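Local structure of alginate lyase (Aplysia kurodai, 5GMT) at residues Ser48-His53 and Tyr262-Asn267. The protein probably acts as a polysaccharide lyase of family 14, cleaving the glycosidic bonds of alginate with a preference for polymannuronate. Sequence-based numbering, arbitrary orientation.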
# COMPACT_ATOMS: atom_id res chain seq x y z
N SER A 48 12.82 9.37 -8.52
CA SER A 48 13.58 10.60 -8.38
C SER A 48 13.09 11.34 -7.14
O SER A 48 12.38 10.77 -6.30
CB SER A 48 13.44 11.47 -9.63
OG SER A 48 14.38 12.54 -9.60
N THR A 49 13.48 12.60 -7.01
CA THR A 49 13.08 13.40 -5.85
C THR A 49 12.67 14.79 -6.31
O THR A 49 13.12 15.25 -7.36
CB THR A 49 14.23 13.54 -4.83
OG1 THR A 49 15.26 14.37 -5.40
CG2 THR A 49 14.81 12.18 -4.46
N SER A 50 11.82 15.46 -5.54
CA SER A 50 11.29 16.75 -5.97
C SER A 50 10.71 17.54 -4.81
O SER A 50 10.07 16.98 -3.92
CB SER A 50 10.22 16.55 -7.06
OG SER A 50 9.67 17.79 -7.48
N THR A 51 10.95 18.84 -4.85
CA THR A 51 10.36 19.79 -3.91
C THR A 51 9.27 20.64 -4.57
O THR A 51 8.86 21.67 -4.02
CB THR A 51 11.43 20.73 -3.33
OG1 THR A 51 12.20 21.27 -4.41
CG2 THR A 51 12.37 19.95 -2.42
N LYS A 52 8.79 20.22 -5.73
CA LYS A 52 7.81 21.00 -6.47
C LYS A 52 6.54 21.29 -5.67
O LYS A 52 5.98 22.39 -5.75
CB LYS A 52 7.44 20.31 -7.79
CG LYS A 52 6.24 20.97 -8.48
CD LYS A 52 5.92 20.32 -9.81
CE LYS A 52 6.85 20.80 -10.91
NZ LYS A 52 6.33 20.42 -12.25
N HIS A 53 6.11 20.32 -4.86
CA HIS A 53 4.83 20.45 -4.16
C HIS A 53 4.96 20.54 -2.65
O HIS A 53 3.97 20.57 -1.93
CB HIS A 53 3.93 19.25 -4.52
CG HIS A 53 3.62 19.16 -5.98
ND1 HIS A 53 2.86 20.11 -6.63
CD2 HIS A 53 3.97 18.25 -6.91
CE1 HIS A 53 2.76 19.78 -7.91
NE2 HIS A 53 3.42 18.66 -8.10
N TYR A 262 2.85 11.81 -12.37
CA TYR A 262 3.80 11.71 -11.27
C TYR A 262 3.11 11.62 -9.92
O TYR A 262 2.12 12.32 -9.65
CB TYR A 262 4.74 12.92 -11.24
CG TYR A 262 5.42 13.26 -12.54
CD1 TYR A 262 4.73 13.95 -13.53
CD2 TYR A 262 6.75 12.94 -12.76
CE1 TYR A 262 5.35 14.29 -14.72
CE2 TYR A 262 7.38 13.27 -13.94
CZ TYR A 262 6.67 13.94 -14.92
OH TYR A 262 7.28 14.29 -16.10
N SER A 263 3.66 10.81 -9.05
CA SER A 263 3.24 10.83 -7.67
C SER A 263 4.41 11.26 -6.80
O SER A 263 5.57 11.07 -7.16
CB SER A 263 2.70 9.46 -7.22
OG SER A 263 3.66 8.43 -7.40
N TYR A 264 4.09 11.86 -5.66
CA TYR A 264 5.08 12.35 -4.71
C TYR A 264 4.73 11.83 -3.33
O TYR A 264 3.58 11.92 -2.92
CB TYR A 264 5.09 13.88 -4.67
CG TYR A 264 5.36 14.55 -5.99
CD1 TYR A 264 4.42 14.52 -7.01
CD2 TYR A 264 6.54 15.25 -6.20
CE1 TYR A 264 4.66 15.16 -8.23
CE2 TYR A 264 6.79 15.90 -7.41
CZ TYR A 264 5.85 15.84 -8.41
OH TYR A 264 6.08 16.48 -9.61
N PHE A 265 5.71 11.32 -2.60
CA PHE A 265 5.45 10.78 -1.27
C PHE A 265 6.34 11.46 -0.25
O PHE A 265 7.54 11.64 -0.49
CB PHE A 265 5.68 9.26 -1.22
CG PHE A 265 4.81 8.47 -2.14
CD1 PHE A 265 5.16 8.29 -3.47
CD2 PHE A 265 3.65 7.85 -1.67
CE1 PHE A 265 4.37 7.54 -4.32
CE2 PHE A 265 2.85 7.11 -2.52
CZ PHE A 265 3.21 6.95 -3.85
N LYS A 266 5.76 11.83 0.88
CA LYS A 266 6.54 12.38 1.98
C LYS A 266 5.91 11.98 3.32
O LYS A 266 4.84 11.38 3.34
CB LYS A 266 6.63 13.91 1.86
CG LYS A 266 5.29 14.61 2.07
CD LYS A 266 5.42 16.14 1.88
CE LYS A 266 4.08 16.84 2.05
NZ LYS A 266 3.52 16.69 3.44
N ASN A 267 6.58 12.28 4.43
CA ASN A 267 5.97 12.15 5.75
C ASN A 267 5.46 10.72 6.04
O ASN A 267 4.33 10.53 6.49
CB ASN A 267 4.82 13.16 5.88
CG ASN A 267 4.39 13.38 7.32
OD1 ASN A 267 5.11 13.03 8.26
ND2 ASN A 267 3.20 13.97 7.50
O HOH W 1 8.68 17.33 -9.90
O HOH W 2 6.42 17.67 -12.20
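H53 meets Y264 in a T-shaped stack in the concanavalin-like fold, on the face of strand 261-272 turned away from the second sheet, where F265 packs edge-to-face on F244: the ring planes stand at 89° and the centroids lie 4.6 Å apart. The imidazole edge is directed at one face of the phenol ring, with H53 CD2 3.4 Å from Y264 CZ and displaced toward the ring's rim. S50 approaches differently, at the phenol edge and near its plane, its OG 3.4 Å from Y264 CE2. S50 OG also accepts from K52 N, 3.1 Å away with an N-H...O angle of 162°, an ST turn that bends the chain as strand 47-50 ends. With CG anti to the carbonyl carbon (chi1 -57°), Y264 projects from strand 261-272 toward this turn. Strand 58-63 pairs with both strands. E102 hydrogen-bonds both H53 NE2 and Y264 OH, while Y100 stacks on H53. A leucine in place of Y264 would probably leave the CD2 edge of H53 without the phenol face it meets, and E102 and two waters without their hydroxyl partner. Both waters donate to Y264 OH: one also bonds S50 OG, and the other, 2.9 Å from Y264 OH, accepts from K52 NZ.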